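Local coordinates for purine phosphoribosyltransferase (Pyrococcus horikoshii, PDB 1VDM), which probably transfers phosphoribosyl groups to or from purine bases, as a type I phosphoribosyltransferase with glycosyltransferase activity, at residues G[79-82]-G[83-86]; G[20-23]-G[24-27]. All blocks are in the same frame, centred on the assembly; numbering follows the deposited sequence.

How the contacts relate
Both contacts are local and lie in the phosphoribosyltransferase domain, in series along the chain. Contact 2 comes first, where helix 8-23 ends and the chain turns towards strand 29-33. Contact 1 follows later, at the turn that leads into strand 85-90. Strands 29-33 and 85-90 are parallel neighbours in the five-stranded mixed sheet, so both contacts sit at the end of the sheet where these two strands begin. The centres of contact 1 and contact 2 are about 16 Å apart, yet the contacts touch. The OH of Tyr-25 in contact 2 lies 2.9 Å from the O of Val-86 in contact 1, a probable hydrogen bond. The helix end is thereby probably tied to the sheet.

Contact 1 of 2, residues G[79-82]-G[83-86]; sequences GDLK and DKRV
Leu-81 and Lys-84 are the ends of a type II beta turn, which reverses the chain just before strand 85-90 of the phosphoribosyltransferase sheet. Asp-83 takes the third position with positive phi (60°). The turn is closed by one hydrogen bond, from Lys-84 N to Leu-81 O, at 3.3 Å. The N-H points fairly straight at the oxygen (154°), but the donor sits above the carbonyl plane.

The side chain of Lys-84 folds back along the turn. Its CB lies 3.6 Å from Leu-81 O, on the closing carbonyl. CG passes Lys-82 O. CD then runs by Leu-81 CA at 3.9 Å. The chain is extended beyond CG, which carries NZ towards Asp-80. There NZ stops 3.9 Å from the backbone O of Asp-80. The carboxylate of Asp-80 is farther off, its OD2 5.5 Å from Lys-84 NZ, so the opposite charges are near without forming a salt bridge.

On the buried side, Leu-81 and Val-86 meet through methyl groups, and their side chains cross at about a right angle. Both also touch Ile-31 of the neighbouring strand and Val-106 of helix 97-107, so the turn is joined to the buried core. The CG2 methyl of Val-86 lies anti to its own carbonyl carbon, and it meets Leu-81 CD1 at 3.6 Å and Leu-81 CB at 4.1 Å.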
ATOM      1  N   GLY G  79     -11.783   0.700  44.392  1.00 72.34           N
ATOM      2  CA  GLY G  79     -12.961  -0.117  44.147  1.00 73.76           C
ATOM      3  C   GLY G  79     -12.822  -1.380  44.971  1.00 74.85           C
ATOM      4  O   GLY G  79     -11.715  -1.695  45.402  1.00 76.09           O
ATOM      5  N   ASP G  80     -13.905  -2.107  45.221  1.00 75.67           N
ATOM      6  CA  ASP G  80     -13.761  -3.329  46.006  1.00 76.66           C
ATOM      7  C   ASP G  80     -13.774  -4.555  45.102  1.00 76.12           C
ATOM      8  O   ASP G  80     -14.286  -4.512  43.982  1.00 76.91           O
ATOM      9  CB  ASP G  80     -14.858  -3.446  47.072  1.00 78.44           C
ATOM     10  CG  ASP G  80     -16.201  -3.836  46.494  1.00 79.31           C
ATOM     11  OD1 ASP G  80     -17.081  -4.256  47.280  1.00 79.54           O
ATOM     12  OD2 ASP G  80     -16.380  -3.719  45.261  1.00 80.33           O
ATOM     13  N   LEU G  81     -13.200  -5.646  45.591  1.00 74.72           N
ATOM     14  CA  LEU G  81     -13.132  -6.875  44.823  1.00 73.58           C
ATOM     15  C   LEU G  81     -13.873  -7.992  45.534  1.00 73.78           C
ATOM     16  O   LEU G  81     -13.384  -9.119  45.609  1.00 73.52           O
ATOM     17  CB  LEU G  81     -11.673  -7.279  44.619  1.00 72.62           C
ATOM     18  CG  LEU G  81     -10.742  -6.150  44.183  1.00 71.56           C
ATOM     19  CD1 LEU G  81      -9.345  -6.709  43.950  1.00 71.42           C
ATOM     20  CD2 LEU G  81     -11.286  -5.491  42.920  1.00 71.51           C
ATOM     21  N   LYS G  82     -15.050  -7.671  46.060  1.00 74.77           N
ATOM     22  CA  LYS G  82     -15.870  -8.653  46.762  1.00 75.38           C
ATOM     23  C   LYS G  82     -16.382  -9.689  45.754  1.00 75.05           C
ATOM     24  O   LYS G  82     -16.867  -9.333  44.675  1.00 74.46           O
ATOM     25  CB  LYS G  82     -17.046  -7.947  47.454  1.00 77.45           C
ATOM     26  CG  LYS G  82     -17.820  -8.809  48.449  1.00 79.59           C
ATOM     27  CD  LYS G  82     -16.931  -9.235  49.613  1.00 81.60           C
ATOM     28  CE  LYS G  82     -17.701 -10.048  50.648  1.00 82.63           C
ATOM     29  NZ  LYS G  82     -16.843 -10.399  51.825  1.00 82.62           N
ATOM     30  N   ASP G  83     -16.259 -10.968  46.101  1.00 74.84           N
ATOM     31  CA  ASP G  83     -16.703 -12.060  45.231  1.00 75.26           C
ATOM     32  C   ASP G  83     -15.992 -12.089  43.875  1.00 73.17           C
ATOM     33  O   ASP G  83     -16.449 -12.754  42.941  1.00 73.18           O
ATOM     34  CB  ASP G  83     -18.222 -11.993  45.006  1.00 78.14           C
ATOM     35  CG  ASP G  83     -19.018 -12.300  46.270  1.00 80.91           C
ATOM     36  OD1 ASP G  83     -20.269 -12.320  46.197  1.00 82.73           O
ATOM     37  OD2 ASP G  83     -18.395 -12.521  47.334  1.00 81.97           O
ATOM     38  N   LYS G  84     -14.874 -11.375  43.769  1.00 70.31           N
ATOM     39  CA  LYS G  84     -14.111 -11.335  42.526  1.00 66.63           C
ATOM     40  C   LYS G  84     -12.837 -12.161  42.594  1.00 64.33           C
ATOM     41  O   LYS G  84     -12.033 -12.008  43.511  1.00 64.04           O
ATOM     42  CB  LYS G  84     -13.757  -9.892  42.161  1.00 65.73           C
ATOM     43  CG  LYS G  84     -14.909  -9.096  41.587  1.00 65.64           C
ATOM     44  CD  LYS G  84     -14.461  -7.692  41.233  1.00 67.31           C
ATOM     45  CE  LYS G  84     -15.550  -6.935  40.500  1.00 68.10           C
ATOM     46  NZ  LYS G  84     -15.145  -5.520  40.263  1.00 69.81           N
ATOM     47  N   ARG G  85     -12.662 -13.046  41.622  1.00 62.11           N
ATOM     48  CA  ARG G  85     -11.474 -13.887  41.562  1.00 60.84           C
ATOM     49  C   ARG G  85     -10.332 -12.959  41.163  1.00 58.98           C
ATOM     50  O   ARG G  85     -10.374 -12.340  40.097  1.00 57.35           O
ATOM     51  CB  ARG G  85     -11.645 -14.967  40.494  1.00 62.74           C
ATOM     52  CG  ARG G  85     -13.055 -15.517  40.403  1.00 66.00           C
ATOM     53  CD  ARG G  85     -13.332 -16.515  41.499  1.00 67.79           C
ATOM     54  NE  ARG G  85     -12.705 -17.795  41.203  1.00 69.04           N
ATOM     55  CZ  ARG G  85     -12.924 -18.482  40.087  1.00 69.90           C
ATOM     56  NH1 ARG G  85     -13.754 -17.998  39.168  1.00 69.52           N
ATOM     57  NH2 ARG G  85     -12.323 -19.652  39.894  1.00 69.53           N
ATOM     58  N   VAL G  86      -9.316 -12.850  42.006  1.00 55.66           N
ATOM     59  CA  VAL G  86      -8.209 -11.969  41.683  1.00 53.43           C
ATOM     60  C   VAL G  86      -6.943 -12.717  41.317  1.00 51.62           C
ATOM     61  O   VAL G  86      -6.673 -13.799  41.836  1.00 51.66           O
ATOM     62  CB  VAL G  86      -7.894 -11.021  42.850  1.00 53.42           C
ATOM     63  CG1 VAL G  86      -6.766 -10.083  42.464  1.00 52.83           C
ATOM     64  CG2 VAL G  86      -9.135 -10.230  43.227  1.00 54.09           C
TER

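Contact 2 of 2, residues G[20-23]-G[24-27]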
ATOM      1  N   GLU G  20      -2.965 -20.291  29.576  1.00 45.76           N
ATOM      2  CA  GLU G  20      -3.685 -21.557  29.528  1.00 49.40           C
ATOM      3  C   GLU G  20      -4.038 -22.052  30.930  1.00 50.11           C
ATOM      4  O   GLU G  20      -5.126 -22.599  31.150  1.00 51.29           O
ATOM      5  CB  GLU G  20      -2.866 -22.619  28.780  1.00 52.37           C
ATOM      6  CG  GLU G  20      -3.648 -23.915  28.468  1.00 57.21           C
ATOM      7  CD  GLU G  20      -4.969 -23.665  27.716  1.00 60.68           C
ATOM      8  OE1 GLU G  20      -4.937 -23.036  26.632  1.00 63.24           O
ATOM      9  OE2 GLU G  20      -6.040 -24.097  28.206  1.00 60.03           O
ATOM     10  N   LYS G  21      -3.122 -21.849  31.877  1.00 50.05           N
ATOM     11  CA  LYS G  21      -3.334 -22.262  33.259  1.00 49.71           C
ATOM     12  C   LYS G  21      -4.315 -21.337  33.969  1.00 49.20           C
ATOM     13  O   LYS G  21      -5.148 -21.790  34.750  1.00 49.46           O
ATOM     14  CB  LYS G  21      -2.003 -22.288  34.018  1.00 49.91           C
ATOM     15  CG  LYS G  21      -1.564 -23.673  34.450  1.00 51.44           C
ATOM     16  CD  LYS G  21      -1.416 -24.608  33.261  1.00 54.00           C
ATOM     17  CE  LYS G  21      -1.182 -26.044  33.711  1.00 55.50           C
ATOM     18  NZ  LYS G  21      -1.015 -26.973  32.557  1.00 56.59           N
ATOM     19  N   LEU G  22      -4.215 -20.039  33.705  1.00 48.44           N
ATOM     20  CA  LEU G  22      -5.122 -19.086  34.333  1.00 48.89           C
ATOM     21  C   LEU G  22      -6.549 -19.248  33.802  1.00 50.51           C
ATOM     22  O   LEU G  22      -7.506 -18.796  34.431  1.00 49.45           O
ATOM     23  CB  LEU G  22      -4.641 -17.648  34.104  1.00 47.58           C
ATOM     24  CG  LEU G  22      -3.441 -17.154  34.922  1.00 47.74           C
ATOM     25  CD1 LEU G  22      -3.087 -15.720  34.531  1.00 43.73           C
ATOM     26  CD2 LEU G  22      -3.784 -17.235  36.401  1.00 45.59           C
ATOM     27  N   ARG G  23      -6.691 -19.893  32.645  1.00 52.51           N
ATOM     28  CA  ARG G  23      -8.010 -20.110  32.056  1.00 54.50           C
ATOM     29  C   ARG G  23      -8.853 -21.019  32.942  1.00 55.97           C
ATOM     30  O   ARG G  23     -10.068 -20.853  33.037  1.00 56.62           O
ATOM     31  CB  ARG G  23      -7.894 -20.715  30.650  1.00 54.37           C
ATOM     32  CG  ARG G  23      -7.425 -19.720  29.593  1.00 54.76           C
ATOM     33  CD  ARG G  23      -8.037 -19.990  28.223  1.00 54.21           C
ATOM     34  NE  ARG G  23      -7.729 -18.913  27.280  1.00 55.55           N
ATOM     35  CZ  ARG G  23      -6.565 -18.773  26.647  1.00 54.35           C
ATOM     36  NH1 ARG G  23      -5.580 -19.644  26.840  1.00 51.61           N
ATOM     37  NH2 ARG G  23      -6.383 -17.749  25.827  1.00 55.03           N
ATOM     38  N   GLU G  24      -8.197 -21.972  33.597  1.00 57.30           N
ATOM     39  CA  GLU G  24      -8.876 -22.900  34.493  1.00 58.99           C
ATOM     40  C   GLU G  24      -9.292 -22.189  35.786  1.00 58.75           C
ATOM     41  O   GLU G  24     -10.171 -22.660  36.509  1.00 58.92           O
ATOM     42  CB  GLU G  24      -7.954 -24.076  34.816  1.00 60.85           C
ATOM     43  CG  GLU G  24      -7.331 -24.722  33.580  1.00 64.87           C
ATOM     44  CD  GLU G  24      -6.358 -25.847  33.916  1.00 67.30           C
ATOM     45  OE1 GLU G  24      -5.383 -25.599  34.665  1.00 68.69           O
ATOM     46  OE2 GLU G  24      -6.562 -26.979  33.423  1.00 68.74           O
ATOM     47  N   TYR G  25      -8.662 -21.049  36.066  1.00 57.69           N
ATOM     48  CA  TYR G  25      -8.955 -20.271  37.269  1.00 56.25           C
ATOM     49  C   TYR G  25     -10.006 -19.179  37.035  1.00 56.03           C
ATOM     50  O   TYR G  25     -10.647 -18.717  37.977  1.00 56.41           O
ATOM     51  CB  TYR G  25      -7.657 -19.655  37.808  1.00 55.91           C
ATOM     52  CG  TYR G  25      -7.849 -18.702  38.966  1.00 56.52           C
ATOM     53  CD1 TYR G  25      -8.469 -19.120  40.147  1.00 55.94           C
ATOM     54  CD2 TYR G  25      -7.426 -17.373  38.876  1.00 56.31           C
ATOM     55  CE1 TYR G  25      -8.667 -18.238  41.209  1.00 55.21           C
ATOM     56  CE2 TYR G  25      -7.616 -16.483  39.933  1.00 56.83           C
ATOM     57  CZ  TYR G  25      -8.238 -16.923  41.096  1.00 55.83           C
ATOM     58  OH  TYR G  25      -8.433 -16.044  42.140  1.00 54.15           O
ATOM     59  N   LYS G  26     -10.174 -18.765  35.781  1.00 56.13           N
ATOM     60  CA  LYS G  26     -11.162 -17.750  35.416  1.00 55.66           C
ATOM     61  C   LYS G  26     -11.151 -16.472  36.257  1.00 55.29           C
ATOM     62  O   LYS G  26     -12.071 -16.215  37.037  1.00 55.91           O
ATOM     63  CB  LYS G  26     -12.558 -18.370  35.449  1.00 56.51           C
ATOM     64  CG  LYS G  26     -12.672 -19.618  34.590  1.00 59.26           C
ATOM     65  CD  LYS G  26     -14.071 -20.207  34.623  1.00 61.24           C
ATOM     66  CE  LYS G  26     -14.149 -21.475  33.784  1.00 63.98           C
ATOM     67  NZ  LYS G  26     -13.201 -22.523  34.264  1.00 65.31           N
ATOM     68  N   PRO G  27     -10.105 -15.648  36.096  1.00 54.60           N
ATOM     69  CA  PRO G  27      -9.920 -14.382  36.810  1.00 54.14           C
ATOM     70  C   PRO G  27     -10.949 -13.329  36.419  1.00 54.28           C
ATOM     71  O   PRO G  27     -11.269 -13.170  35.242  1.00 54.06           O
ATOM     72  CB  PRO G  27      -8.517 -13.958  36.399  1.00 53.92           C
ATOM     73  CG  PRO G  27      -7.836 -15.253  36.102  1.00 56.39           C
ATOM     74  CD  PRO G  27      -8.887 -16.000  35.349  1.00 55.14           C
TER
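Leu-22 O accepts two hydrogen bonds, from Tyr-25 N and from Lys-26 N, each 3.0 Å long. The two donors approach differently. Tyr-25 N stands above the carbonyl plane, with a C=O...N angle of 108°. Lys-26 N is only slightly tilted from that plane, and its C=O...N angle is 158°. One residue earlier, Glu-24 N bonds to Lys-21 O at 3.3 Å. A weak bond runs from Lys-26 N to Arg-23 O.

Arg-23 and Glu-20 form a salt bridge within 20-23, NH1 to OE1 at 3.5 Å. The same OE1 is also bridged by Arg-23 NH2 of a second subunit, so this end of the helix takes part in a subunit interface. The carboxylate is thus shared between two guanidinium groups.

The pattern is that of a helix C-terminus. Lys-26 is the first residue to leave helical angles, with positive phi, and Pro-27 follows it towards strand 29-33. The side chain of Lys-26 turns back along the chain. Its CG rests 3.3 Å from Arg-23 O, and a bend at chi4 brings NZ back to within 3.8 Å of that oxygen. Glu-24 lies alongside the helix, with CB and CG against Lys-21 O.

Pro-27 fits against Leu-22, its CD 3.3 Å from Leu-22 O. The chi1 of Tyr-25 (174°) swings CG away from the backbone N and leads the ring out from the helix end. Leu-22 CD2 comes to 4.4 Å from Tyr-25 CD2, oblique to the ring. Beyond the ring, the partner of the Tyr-25 hydroxyl is Val-86 O in strand 85-90.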